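Local coordinates for protein alpha-glucosidase (Pseudoalteromonas sp. K8, PDB 5HQA) that hydrolyses alpha-glucosides as a calcium-binding, chloride-activated glycoside hydrolase of family 97, with acarbose bound in its active site, at residues R111-I125 with V216-W228. Residues are numbered along the deposited sequence; the frame is centred on the assembly and turned at random.
Sequences RYEVPKQAGLNNIEI and VAVKKQGAFNTPW
Two antiparallel sheets of the N-terminal beta-sandwich of this GH97 enzyme, a domain of the galactose mutarotase clan, come together here: both segments turn from one sheet into the other, so each segment pairs with its partner twice. In the first sheet I123 and K220 form a hydrogen-bonded pair, K220 N to I123 O at 3.0 Å and almost straight. This ladder ends in a classic beta bulge, where A217 N and V218 N both donate to I125 O. In the second sheet V114 and F224 pair the same way, V114 N to F224 O at 2.8 Å. Between the sheets sits the F224 ring. Its chi1 of 68° places CG between the backbone N and carbonyl carbon and lays the ring beside V114, whose CG2 rests over one face, 4.0 Å from the centroid. The CD1 methyls of I123 and I125 reach the ring obliquely, I125 CD1 coming 3.7 Å from F224 CE2, and F40 meets it edge-to-face. Farther along, T226 N still donates to Y112 O, but its OG1 stands in for a carbonyl, accepting from Y112 N and itself donating to P227 O. Beside it, R111 runs extended over one face of the W228 indole, with CG 3.9 Å from the six-membered ring centroid, practically on the normal. Its guanidinium, planes 23° from the indole, grips E113 OE2 side-on through NE and NH2, an oxygen also salt-bridged to R100. An alanine in place of R111 would probably take away the CG and CD methylenes packed on that indole face and cost E113 OE2 two of its donors, though R100 would still be paired with it. R111 NH1 also donates to a water 2.9 Å away, which in turn donates to T226 O at 2.7 Å.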
loop_
_atom_site.group_PDB
_atom_site.type_symbol
_atom_site.label_atom_id
_atom_site.label_comp_id
_atom_site.label_asym_id
_atom_site.label_seq_id
_atom_site.Cartn_x
_atom_site.Cartn_y
_atom_site.Cartn_z
ATOM N N ARG A 111 -18.148 11.585 -0.649
ATOM C CA ARG A 111 -18.102 11.456 -2.098
ATOM C C ARG A 111 -19.273 12.212 -2.695
ATOM O O ARG A 111 -20.290 12.450 -2.039
ATOM C CB ARG A 111 -18.133 9.992 -2.554
ATOM C CG ARG A 111 -19.502 9.349 -2.418
ATOM C CD ARG A 111 -19.508 7.958 -3.016
ATOM N NE ARG A 111 -20.842 7.370 -2.964
ATOM C CZ ARG A 111 -21.094 6.090 -3.205
ATOM N NH1 ARG A 111 -20.105 5.259 -3.515
ATOM N NH2 ARG A 111 -22.338 5.639 -3.132
ATOM N N TYR A 112 -19.103 12.615 -3.948
ATOM C CA TYR A 112 -20.174 13.253 -4.695
ATOM C C TYR A 112 -21.014 12.189 -5.370
ATOM O O TYR A 112 -20.489 11.178 -5.847
ATOM C CB TYR A 112 -19.624 14.174 -5.770
ATOM C CG TYR A 112 -18.733 15.306 -5.322
ATOM C CD1 TYR A 112 -17.396 15.088 -4.986
ATOM C CD2 TYR A 112 -19.212 16.616 -5.306
ATOM C CE1 TYR A 112 -16.564 16.148 -4.623
ATOM C CE2 TYR A 112 -18.398 17.670 -4.942
ATOM C CZ TYR A 112 -17.074 17.434 -4.610
ATOM O OH TYR A 112 -16.279 18.504 -4.265
ATOM N N GLU A 113 -22.317 12.431 -5.433
ATOM C CA GLU A 113 -23.236 11.587 -6.186
ATOM C C GLU A 113 -24.033 12.514 -7.090
ATOM O O GLU A 113 -24.871 13.286 -6.614
ATOM C CB GLU A 113 -24.128 10.765 -5.250
ATOM C CG GLU A 113 -23.291 9.803 -4.402
ATOM C CD GLU A 113 -24.083 9.049 -3.344
ATOM O OE1 GLU A 113 -25.329 9.180 -3.305
ATOM O OE2 GLU A 113 -23.443 8.323 -2.541
ATOM N N VAL A 114 -23.723 12.482 -8.381
ATOM C CA VAL A 114 -24.355 13.353 -9.366
ATOM C C VAL A 114 -25.426 12.534 -10.082
ATOM O O VAL A 114 -25.084 11.582 -10.800
ATOM C CB VAL A 114 -23.339 13.925 -10.360
ATOM C CG1 VAL A 114 -24.049 14.852 -11.340
ATOM C CG2 VAL A 114 -22.260 14.673 -9.611
ATOM N N PRO A 115 -26.699 12.865 -9.928
ATOM C CA PRO A 115 -27.766 12.031 -10.482
ATOM C C PRO A 115 -28.031 12.352 -11.945
ATOM O O PRO A 115 -27.595 13.370 -12.482
ATOM C CB PRO A 115 -28.967 12.425 -9.624
ATOM C CG PRO A 115 -28.742 13.907 -9.411
ATOM C CD PRO A 115 -27.232 14.037 -9.211
ATOM N N LYS A 116 -28.800 11.467 -12.575
ATOM C CA LYS A 116 -29.322 11.736 -13.907
ATOM C C LYS A 116 -30.074 13.062 -13.921
ATOM O O LYS A 116 -30.890 13.335 -13.033
ATOM C CB LYS A 116 -30.245 10.594 -14.341
ATOM C CG LYS A 116 -30.878 10.779 -15.713
ATOM C CD LYS A 116 -31.826 9.631 -16.023
ATOM C CE LYS A 116 -32.493 9.815 -17.369
ATOM N NZ LYS A 116 -33.524 8.759 -17.583
ATOM N N GLN A 117 -29.780 13.895 -14.920
ATOM C CA GLN A 117 -30.454 15.179 -15.053
ATOM C C GLN A 117 -30.286 15.689 -16.474
ATOM O O GLN A 117 -29.325 15.349 -17.167
ATOM C CB GLN A 117 -29.911 16.208 -14.062
ATOM C CG GLN A 117 -28.426 16.439 -14.169
ATOM C CD GLN A 117 -27.890 17.106 -12.926
ATOM O OE1 GLN A 117 -28.005 18.321 -12.764
ATOM N NE2 GLN A 117 -27.322 16.312 -12.025
ATOM N N ALA A 118 -31.233 16.533 -16.883
ATOM C CA ALA A 118 -31.264 17.034 -18.249
ATOM C C ALA A 118 -29.962 17.749 -18.592
ATOM O O ALA A 118 -29.463 18.566 -17.812
ATOM C CB ALA A 118 -32.459 17.970 -18.427
ATOM N N GLY A 119 -29.398 17.416 -19.754
ATOM C CA GLY A 119 -28.171 18.023 -20.223
ATOM C C GLY A 119 -26.896 17.430 -19.668
ATOM O O GLY A 119 -25.811 17.884 -20.051
ATOM N N LEU A 120 -26.981 16.444 -18.773
ATOM C CA LEU A 120 -25.802 15.757 -18.237
ATOM C C LEU A 120 -25.606 14.485 -19.053
ATOM O O LEU A 120 -26.098 13.416 -18.697
ATOM C CB LEU A 120 -25.962 15.435 -16.757
ATOM C CG LEU A 120 -24.677 14.902 -16.110
ATOM C CD1 LEU A 120 -23.730 16.057 -15.821
ATOM C CD2 LEU A 120 -24.968 14.095 -14.851
ATOM N N ASN A 121 -24.882 14.608 -20.162
ATOM C CA ASN A 121 -24.699 13.484 -21.068
ATOM C C ASN A 121 -23.240 13.047 -21.039
ATOM O O ASN A 121 -22.735 12.664 -19.979
ATOM C CB ASN A 121 -25.168 13.872 -22.464
ATOM C CG ASN A 121 -26.586 14.399 -22.446
ATOM O OD1 ASN A 121 -27.492 13.733 -21.934
ATOM N ND2 ASN A 121 -26.783 15.618 -22.956
ATOM N N ASN A 122 -22.549 13.096 -22.170
ATOM C CA ASN A 122 -21.134 12.740 -22.184
ATOM C C ASN A 122 -20.359 13.920 -21.632
ATOM O O ASN A 122 -20.306 14.980 -22.262
ATOM C CB ASN A 122 -20.674 12.386 -23.591
ATOM C CG ASN A 122 -21.362 11.159 -24.120
ATOM O OD1 ASN A 122 -21.371 10.109 -23.473
ATOM N ND2 ASN A 122 -21.975 11.288 -25.288
ATOM N N ILE A 123 -19.779 13.761 -20.451
ATOM C CA ILE A 123 -19.108 14.885 -19.820
ATOM C C ILE A 123 -17.653 14.525 -19.575
ATOM O O ILE A 123 -17.267 13.354 -19.524
ATOM C CB ILE A 123 -19.798 15.335 -18.514
ATOM C CG1 ILE A 123 -19.869 14.198 -17.509
ATOM C CG2 ILE A 123 -21.200 15.853 -18.800
ATOM C CD1 ILE A 123 -18.915 14.380 -16.390
ATOM N N GLU A 124 -16.838 15.563 -19.459
ATOM C CA GLU A 124 -15.418 15.415 -19.172
ATOM C C GLU A 124 -15.078 16.379 -18.048
ATOM O O GLU A 124 -15.101 17.600 -18.244
ATOM C CB GLU A 124 -14.575 15.685 -20.416
ATOM C CG GLU A 124 -14.886 14.726 -21.551
ATOM C CD GLU A 124 -14.034 14.976 -22.773
ATOM O OE1 GLU A 124 -13.219 14.096 -23.124
ATOM O OE2 GLU A 124 -14.168 16.058 -23.378
ATOM N N ILE A 125 -14.790 15.834 -16.868
ATOM C CA ILE A 125 -14.371 16.668 -15.754
ATOM C C ILE A 125 -12.974 17.200 -16.036
ATOM O O ILE A 125 -12.054 16.436 -16.359
ATOM C CB ILE A 125 -14.399 15.873 -14.444
ATOM C CG1 ILE A 125 -15.816 15.410 -14.120
ATOM C CG2 ILE A 125 -13.797 16.696 -13.285
ATOM C CD1 ILE A 125 -15.838 14.392 -13.009
ATOM N N VAL A 216 -8.066 16.341 -20.318
ATOM C CA VAL A 216 -9.197 16.236 -19.402
ATOM C C VAL A 216 -8.872 15.219 -18.315
ATOM O O VAL A 216 -7.980 14.377 -18.462
ATOM C CB VAL A 216 -10.505 15.876 -20.130
ATOM C CG1 VAL A 216 -10.783 16.870 -21.265
ATOM C CG2 VAL A 216 -10.484 14.433 -20.634
ATOM N N ALA A 217 -9.597 15.315 -17.199
ATOM C CA ALA A 217 -9.335 14.433 -16.067
ATOM C C ALA A 217 -10.174 13.157 -16.117
ATOM O O ALA A 217 -9.627 12.051 -16.049
ATOM C CB ALA A 217 -9.573 15.179 -14.750
ATOM N N VAL A 218 -11.502 13.284 -16.202
ATOM C CA VAL A 218 -12.385 12.125 -16.058
ATOM C C VAL A 218 -13.465 12.171 -17.124
ATOM O O VAL A 218 -14.169 13.177 -17.256
ATOM C CB VAL A 218 -13.050 12.053 -14.670
ATOM C CG1 VAL A 218 -13.893 10.769 -14.565
ATOM C CG2 VAL A 218 -12.012 12.127 -13.555
ATOM N N LYS A 219 -13.627 11.068 -17.849
ATOM C CA LYS A 219 -14.692 10.911 -18.826
ATOM C C LYS A 219 -15.831 10.107 -18.206
ATOM O O LYS A 219 -15.609 9.002 -17.698
ATOM C CB LYS A 219 -14.158 10.211 -20.076
ATOM C CG LYS A 219 -12.957 10.910 -20.708
ATOM C CD LYS A 219 -12.306 10.053 -21.796
ATOM C CE LYS A 219 -11.125 10.766 -22.437
ATOM N NZ LYS A 219 -10.432 9.907 -23.438
ATOM N N LYS A 220 -17.041 10.664 -18.235
ATOM C CA LYS A 220 -18.226 9.981 -17.740
ATOM C C LYS A 220 -19.362 10.145 -18.742
ATOM O O LYS A 220 -19.387 11.079 -19.549
ATOM C CB LYS A 220 -18.676 10.522 -16.369
ATOM C CG LYS A 220 -17.694 10.279 -15.227
ATOM C CD LYS A 220 -17.677 8.808 -14.803
ATOM C CE LYS A 220 -16.908 8.632 -13.502
ATOM N NZ LYS A 220 -16.973 7.223 -13.014
ATOM N N GLN A 221 -20.314 9.226 -18.685
ATOM C CA GLN A 221 -21.548 9.354 -19.447
ATOM C C GLN A 221 -22.705 9.361 -18.459
ATOM O O GLN A 221 -23.000 8.337 -17.833
ATOM C CB GLN A 221 -21.686 8.225 -20.457
ATOM C CG GLN A 221 -22.906 8.365 -21.329
ATOM C CD GLN A 221 -23.001 7.252 -22.343
ATOM O OE1 GLN A 221 -23.439 6.140 -22.023
ATOM N NE2 GLN A 221 -22.577 7.534 -23.575
ATOM N N GLY A 222 -23.344 10.515 -18.301
ATOM C CA GLY A 222 -24.518 10.591 -17.451
ATOM C C GLY A 222 -24.162 10.597 -15.974
ATOM O O GLY A 222 -23.077 11.017 -15.574
ATOM N N ALA A 223 -25.103 10.131 -15.159
ATOM C CA ALA A 223 -24.922 10.130 -13.713
ATOM C C ALA A 223 -23.609 9.461 -13.332
ATOM O O ALA A 223 -23.199 8.467 -13.937
ATOM C CB ALA A 223 -26.090 9.409 -13.038
ATOM N N PHE A 224 -22.941 10.017 -12.324
ATOM C CA PHE A 224 -21.686 9.445 -11.858
ATOM C C PHE A 224 -21.486 9.787 -10.391
ATOM O O PHE A 224 -22.085 10.731 -9.865
ATOM C CB PHE A 224 -20.487 9.954 -12.673
ATOM C CG PHE A 224 -20.184 11.421 -12.464
ATOM C CD1 PHE A 224 -20.823 12.387 -13.218
ATOM C CD2 PHE A 224 -19.242 11.827 -11.524
ATOM C CE1 PHE A 224 -20.539 13.732 -13.033
ATOM C CE2 PHE A 224 -18.959 13.169 -11.337
ATOM C CZ PHE A 224 -19.604 14.117 -12.089
ATOM N N ASN A 225 -20.623 9.007 -9.743
ATOM C CA ASN A 225 -20.131 9.290 -8.404
ATOM C C ASN A 225 -18.622 9.475 -8.475
ATOM O O ASN A 225 -17.980 9.044 -9.435
ATOM C CB ASN A 225 -20.465 8.155 -7.424
ATOM C CG ASN A 225 -21.946 7.846 -7.375
ATOM O OD1 ASN A 225 -22.784 8.714 -7.618
ATOM N ND2 ASN A 225 -22.280 6.603 -7.062
ATOM N N THR A 226 -18.056 10.131 -7.470
ATOM C CA THR A 226 -16.609 10.144 -7.295
ATOM C C THR A 226 -16.192 9.023 -6.362
ATOM O O THR A 226 -17.016 8.444 -5.646
ATOM C CB THR A 226 -16.152 11.481 -6.719
ATOM O OG1 THR A 226 -16.634 11.603 -5.376
ATOM C CG2 THR A 226 -16.641 12.656 -7.570
ATOM N N PRO A 227 -14.900 8.700 -6.317
ATOM C CA PRO A 227 -14.386 7.914 -5.192
ATOM C C PRO A 227 -14.591 8.681 -3.894
ATOM O O PRO A 227 -14.909 9.870 -3.884
ATOM C CB PRO A 227 -12.893 7.740 -5.515
ATOM C CG PRO A 227 -12.778 8.021 -7.008
ATOM C CD PRO A 227 -13.843 9.048 -7.287
ATOM N N TRP A 228 -14.397 7.986 -2.779
ATOM C CA TRP A 228 -14.439 8.648 -1.483
ATOM C C TRP A 228 -13.173 9.469 -1.267
ATOM O O TRP A 228 -12.076 9.042 -1.622
ATOM C CB TRP A 228 -14.576 7.608 -0.370
ATOM C CG TRP A 228 -15.868 6.866 -0.430
ATOM C CD1 TRP A 228 -16.129 5.716 -1.119
ATOM C CD2 TRP A 228 -17.091 7.235 0.223
ATOM N NE1 TRP A 228 -17.448 5.347 -0.937
ATOM C CE2 TRP A 228 -18.057 6.260 -0.117
ATOM C CE3 TRP A 228 -17.461 8.294 1.061
ATOM C CZ2 TRP A 228 -19.372 6.310 0.360
ATOM C CZ3 TRP A 228 -18.775 8.348 1.533
ATOM C CH2 TRP A 228 -19.711 7.365 1.178
HETATM O O HOH W 1 -17.560 5.953 -4.774
#